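PDB 4RUW: Endonuclease/exonuclease/phosphatase from Beutenbergia cavernae DSM 12333, which belongs to the endonuclease/exonuclease/phosphatase family, pairing a zinc-binding DNase I-like domain with a C-terminal immunoglobulin-like domain, its precise role being undefined. Local coordinates for residues A[345-353]-A[362-370]. Numbering follows the deposited sequence.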
ATOM      1  N   ASP A 345     -23.381  -2.197  -2.851  1.00 18.59           N
ATOM      2  CA  ASP A 345     -22.651  -1.459  -3.867  1.00 19.26           C
ATOM      3  C   ASP A 345     -21.171  -1.826  -3.884  1.00 18.06           C
ATOM      4  O   ASP A 345     -20.359  -1.111  -4.470  1.00 19.33           O
ATOM      5  CB  ASP A 345     -22.810   0.043  -3.653  1.00 22.71           C
ATOM      6  CG  ASP A 345     -24.242   0.500  -3.790  1.00 27.71           C
ATOM      7  OD1 ASP A 345     -24.933   0.023  -4.715  1.00 29.13           O
ATOM      8  OD2 ASP A 345     -24.679   1.327  -2.964  1.00 31.29           O
ATOM      9  N   GLY A 346     -20.819  -2.936  -3.241  1.00 16.40           N
ATOM     10  CA  GLY A 346     -19.451  -3.423  -3.263  1.00 16.22           C
ATOM     11  C   GLY A 346     -18.483  -2.590  -2.444  1.00 14.88           C
ATOM     12  O   GLY A 346     -17.278  -2.618  -2.706  1.00 16.19           O
ATOM     13  N   LEU A 347     -19.004  -1.868  -1.450  1.00 14.50           N
ATOM     14  CA  LEU A 347     -18.211  -0.921  -0.667  1.00 15.22           C
ATOM     15  C   LEU A 347     -17.967  -1.347   0.774  1.00 15.63           C
ATOM     16  O   LEU A 347     -17.400  -0.585   1.552  1.00 16.88           O
ATOM     17  CB  LEU A 347     -18.877   0.456  -0.665  1.00 16.85           C
ATOM     18  CG  LEU A 347     -19.011   1.094  -2.043  1.00 18.91           C
ATOM     19  CD1 LEU A 347     -19.764   2.411  -1.947  1.00 21.60           C
ATOM     20  CD2 LEU A 347     -17.646   1.309  -2.656  1.00 21.17           C
ATOM     21  N   ASP A 348     -18.377  -2.557   1.136  1.00 14.76           N
ATOM     22  CA  ASP A 348     -18.313  -2.963   2.534  1.00 14.55           C
ATOM     23  C   ASP A 348     -17.185  -3.937   2.843  1.00 13.92           C
ATOM     24  O   ASP A 348     -17.036  -4.379   3.988  1.00 15.22           O
ATOM     25  CB  ASP A 348     -19.653  -3.540   2.965  1.00 16.70           C
ATOM     26  CG  ASP A 348     -20.739  -2.503   2.937  1.00 17.69           C
ATOM     27  OD1 ASP A 348     -20.662  -1.573   3.758  1.00 20.44           O
ATOM     28  OD2 ASP A 348     -21.642  -2.595   2.079  1.00 19.19           O
ATOM     29  N   GLY A 349     -16.390  -4.263   1.832  1.00 13.67           N
ATOM     30  CA  GLY A 349     -15.310  -5.212   1.987  1.00 13.55           C
ATOM     31  C   GLY A 349     -15.213  -6.128   0.790  1.00 12.65           C
ATOM     32  O   GLY A 349     -15.706  -5.805  -0.295  1.00 13.45           O
ATOM     33  N   TRP A 350     -14.594  -7.284   0.978  1.00 12.21           N
ATOM     34  CA  TRP A 350     -14.335  -8.170  -0.144  1.00 12.30           C
ATOM     35  C   TRP A 350     -13.841  -9.526   0.323  1.00 12.05           C
ATOM     36  O   TRP A 350     -13.457  -9.716   1.489  1.00 13.01           O
ATOM     37  CB  TRP A 350     -13.269  -7.567  -1.073  1.00 13.01           C
ATOM     38  CG  TRP A 350     -12.004  -7.177  -0.355  1.00 13.35           C
ATOM     39  CD1 TRP A 350     -10.995  -8.003   0.043  1.00 14.30           C
ATOM     40  CD2 TRP A 350     -11.638  -5.860   0.078  1.00 13.27           C
ATOM     41  NE1 TRP A 350     -10.016  -7.281   0.687  1.00 14.29           N
ATOM     42  CE2 TRP A 350     -10.386  -5.963   0.725  1.00 13.75           C
ATOM     43  CE3 TRP A 350     -12.243  -4.603  -0.034  1.00 14.16           C
ATOM     44  CZ2 TRP A 350      -9.728  -4.856   1.257  1.00 14.80           C
ATOM     45  CZ3 TRP A 350     -11.593  -3.503   0.508  1.00 15.85           C
ATOM     46  CH2 TRP A 350     -10.349  -3.639   1.148  1.00 15.22           C
ATOM     47  N   ALA A 351     -13.845 -10.459  -0.624  1.00 12.75           N
ATOM     48  CA  ALA A 351     -13.201 -11.748  -0.480  1.00 12.88           C
ATOM     49  C   ALA A 351     -12.260 -11.933  -1.661  1.00 12.70           C
ATOM     50  O   ALA A 351     -12.648 -11.704  -2.807  1.00 14.36           O
ATOM     51  CB  ALA A 351     -14.235 -12.851  -0.459  1.00 15.33           C
ATOM     52  N   GLN A 352     -11.024 -12.329  -1.376  1.00 12.42           N
ATOM     53  CA  GLN A 352     -10.045 -12.632  -2.414  1.00 12.55           C
ATOM     54  C   GLN A 352      -9.648 -14.096  -2.313  1.00 12.24           C
ATOM     55  O   GLN A 352      -9.164 -14.546  -1.269  1.00 13.22           O
ATOM     56  CB  GLN A 352      -8.800 -11.753  -2.270  1.00 14.09           C
ATOM     57  CG  GLN A 352      -9.047 -10.274  -2.523  1.00 14.81           C
ATOM     58  CD  GLN A 352      -7.782  -9.445  -2.366  1.00 16.45           C
ATOM     59  OE1 GLN A 352      -6.957  -9.716  -1.490  1.00 18.11           O
ATOM     60  NE2 GLN A 352      -7.628  -8.425  -3.201  1.00 18.38           N
ATOM     61  N   LEU A 353      -9.871 -14.834  -3.396  1.00 12.41           N
ATOM     62  CA  LEU A 353      -9.532 -16.246  -3.466  1.00 13.54           C
ATOM     63  C   LEU A 353      -8.305 -16.408  -4.351  1.00 13.59           C
ATOM     64  O   LEU A 353      -8.235 -15.828  -5.437  1.00 14.71           O
ATOM     65  CB  LEU A 353     -10.710 -17.027  -4.055  1.00 15.73           C
ATOM     66  CG  LEU A 353     -10.489 -18.518  -4.303  1.00 18.51           C
ATOM     67  CD1 LEU A 353     -10.393 -19.275  -2.991  1.00 20.26           C
ATOM     68  CD2 LEU A 353     -11.608 -19.074  -5.179  1.00 21.13           C
ATOM     69  N   ARG A 362      -6.355 -20.240  -0.884  1.00 13.67           N
ATOM     70  CA  ARG A 362      -6.308 -19.194   0.126  1.00 13.54           C
ATOM     71  C   ARG A 362      -7.508 -18.282  -0.047  1.00 12.95           C
ATOM     72  O   ARG A 362      -7.816 -17.861  -1.162  1.00 14.09           O
ATOM     73  CB  ARG A 362      -5.018 -18.370   0.017  1.00 13.75           C
ATOM     74  CG  ARG A 362      -4.932 -17.227   1.040  1.00 14.60           C
ATOM     75  CD  ARG A 362      -3.683 -16.386   0.840  1.00 15.29           C
ATOM     76  NE  ARG A 362      -3.697 -15.727  -0.464  1.00 14.79           N
ATOM     77  CZ  ARG A 362      -2.628 -15.203  -1.055  1.00 15.99           C
ATOM     78  NH1 ARG A 362      -1.449 -15.255  -0.457  1.00 18.47           N
ATOM     79  NH2 ARG A 362      -2.733 -14.637  -2.250  1.00 16.31           N
ATOM     80  N   LEU A 363      -8.179 -17.979   1.061  1.00 12.82           N
ATOM     81  CA  LEU A 363      -9.287 -17.039   1.062  1.00 13.19           C
ATOM     82  C   LEU A 363      -8.987 -15.946   2.078  1.00 14.00           C
ATOM     83  O   LEU A 363      -8.798 -16.235   3.266  1.00 17.48           O
ATOM     84  CB  LEU A 363     -10.571 -17.776   1.434  1.00 17.15           C
ATOM     85  CG  LEU A 363     -11.954 -17.199   1.161  1.00 20.44           C
ATOM     86  CD1 LEU A 363     -12.011 -16.572  -0.213  1.00 20.01           C
ATOM     87  CD2 LEU A 363     -12.998 -18.302   1.273  1.00 19.52           C
ATOM     88  N   SER A 364      -8.903 -14.706   1.600  1.00 12.93           N
ATOM     89  CA  SER A 364      -8.719 -13.543   2.455  1.00 13.37           C
ATOM     90  C   SER A 364     -10.017 -12.739   2.454  1.00 13.12           C
ATOM     91  O   SER A 364     -10.486 -12.311   1.395  1.00 14.59           O
ATOM     92  CB  SER A 364      -7.567 -12.678   1.940  1.00 14.19           C
ATOM     93  OG  SER A 364      -7.486 -11.455   2.662  1.00 15.55           O
ATOM     94  N   VAL A 365     -10.604 -12.554   3.631  1.00 12.66           N
ATOM     95  CA  VAL A 365     -11.914 -11.943   3.750  1.00 12.92           C
ATOM     96  C   VAL A 365     -11.790 -10.717   4.629  1.00 12.61           C
ATOM     97  O   VAL A 365     -11.250 -10.776   5.742  1.00 13.09           O
ATOM     98  CB  VAL A 365     -12.944 -12.921   4.330  1.00 14.35           C
ATOM     99  CG1 VAL A 365     -14.318 -12.276   4.393  1.00 15.54           C
ATOM    100  CG2 VAL A 365     -12.991 -14.166   3.490  1.00 15.37           C
ATOM    101  N   CYS A 366     -12.327  -9.612   4.136  0.57 13.22           N
ATOM    102  CA  CYS A 366     -12.152  -8.341   4.801  0.57 13.60           C
ATOM    103  C   CYS A 366     -13.456  -7.578   4.938  0.57 12.91           C
ATOM    104  O   CYS A 366     -14.130  -7.304   3.943  0.57 14.79           O
ATOM    105  CB  CYS A 366     -11.153  -7.501   4.015  0.57 15.76           C
ATOM    106  SG  CYS A 366     -11.099  -5.806   4.546  0.57 17.58           S
ATOM    107  N   LYS A 367     -13.811  -7.252   6.178  1.00 13.25           N
ATOM    108  CA  LYS A 367     -14.898  -6.322   6.450  1.00 13.30           C
ATOM    109  C   LYS A 367     -14.288  -4.923   6.463  1.00 13.82           C
ATOM    110  O   LYS A 367     -13.478  -4.596   7.335  1.00 14.67           O
ATOM    111  CB  LYS A 367     -15.560  -6.615   7.796  1.00 14.70           C
ATOM    112  CG  LYS A 367     -16.586  -5.556   8.187  1.00 15.47           C
ATOM    113  CD  LYS A 367     -17.203  -5.824   9.550  1.00 16.60           C
ATOM    114  CE  LYS A 367     -18.075  -4.663   9.993  1.00 17.28           C
ATOM    115  NZ  LYS A 367     -18.646  -4.877  11.355  1.00 17.67           N
ATOM    116  N   ASN A 368     -14.658  -4.103   5.486  1.00 14.33           N
ATOM    117  CA  ASN A 368     -14.080  -2.774   5.375  1.00 14.33           C
ATOM    118  C   ASN A 368     -15.100  -1.725   5.767  1.00 15.91           C
ATOM    119  O   ASN A 368     -15.564  -0.937   4.945  1.00 18.35           O
ATOM    120  CB  ASN A 368     -13.539  -2.526   3.970  1.00 14.45           C
ATOM    121  CG  ASN A 368     -12.506  -1.426   3.943  1.00 13.91           C
ATOM    122  OD1 ASN A 368     -11.689  -1.314   4.860  1.00 14.80           O
ATOM    123  ND2 ASN A 368     -12.551  -0.592   2.915  1.00 13.94           N
ATOM    124  N   ARG A 369     -15.449  -1.745   7.045  1.00 15.74           N
ATOM    125  CA  ARG A 369     -16.580  -0.999   7.555  1.00 18.81           C
ATOM    126  C   ARG A 369     -16.311  -0.730   9.026  1.00 18.56           C
ATOM    127  O   ARG A 369     -15.867  -1.622   9.750  1.00 19.86           O
ATOM    128  CB  ARG A 369     -17.819  -1.876   7.372  1.00 23.81           C
ATOM    129  CG  ARG A 369     -19.152  -1.302   7.743  1.00 26.86           C
ATOM    130  CD  ARG A 369     -20.224  -2.302   7.319  1.00 28.48           C
ATOM    131  NE  ARG A 369     -21.532  -1.996   7.880  1.00 28.76           N
ATOM    132  CZ  ARG A 369     -22.566  -1.552   7.175  1.00 29.27           C
ATOM    133  NH1 ARG A 369     -22.448  -1.357   5.867  1.00 28.00           N
ATOM    134  NH2 ARG A 369     -23.723  -1.303   7.778  1.00 31.68           N
ATOM    135  N   GLY A 370     -16.546   0.508   9.452  1.00 17.91           N
ATOM    136  CA  GLY A 370     -16.387   0.884  10.840  1.00 18.25           C
ATOM    137  C   GLY A 370     -14.968   1.285  11.187  1.00 17.64           C
ATOM    138  O   GLY A 370     -14.010   0.866  10.534  1.00 17.95           O
TER
HETATM  139  O   HOH W   1     -14.204  -0.812   0.517  1.00 15.08           O
HETATM  140  O   HOH W   2     -18.714   0.025   4.685  1.00 42.80           O
HETATM  141  O   HOH W   3      -7.647  -9.069   1.107  1.00 19.00           O
HETATM  142  O   HOH W   4      -6.274 -14.817  -1.544  1.00 15.87           O
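Trp350 and Cys366 face each other as a hydrogen-bonded antiparallel pair, O of Trp350 taking the N-H of Cys366 at 2.9 Å, and their side chains carry a tightly packed part of this contact. The indole is swung over its neighbour because CG of Trp350 sits between the backbone N and the carbonyl carbon (chi1 53°). Cys366 covers one face of it: CB makes a CH-pi contact 3.8 Å from the centroid of the five-membered ring, while SG, in the conformer described, stands 4.1 Å from that of the six-membered ring, a sulfur-aromatic contact. Asn368 meets the far end of the indole obliquely, ND2 3.9 Å from CZ3 of Trp350, its OD1 hydrogen-bonded to NH2 of Arg268. At the ring edge, one water accepts from NE1 of Trp350 and donates to OE1 of Gln352 and OG of Ser364, tying three buried polar groups together; Ser364 OG also bonds to Gln269, and Gln352 has its strongest polar partner in Leu263. On the opposite face of the sheet, Ala351, Leu353, Leu363 and Val365 are purely apolar; CD1 of Leu363 reaches CB of Leu353 at 4.1 Å, and Ala381 of strand 378-384 packs against this layer. Gly349 has its CA only 3.1 Å from O of Cys366, a close approach made possible by the missing side chain.

Beyond the strands the contact becomes looser and wetter. Asp348 and Arg369, both partly exposed, lie side by side in a salt bridge, OD1 of Asp348 being 2.8 Å from NH1 of Arg369. The carboxylate oxygen lies in the guanidinium plane, yet the donor stands 54° out of the carboxylate plane; a water 2.7 Å from OD1 of Asp348 can donate to it, and Asp375 pairs with Arg369 NE. Cys366 is disulfide-linked to Cys404. Adjacent antiparallel strands joined by a short turn make this a beta hairpin within the two-sheet sandwich of the immunoglobulin-like domain, its Trp350 face turned to helix 251-260.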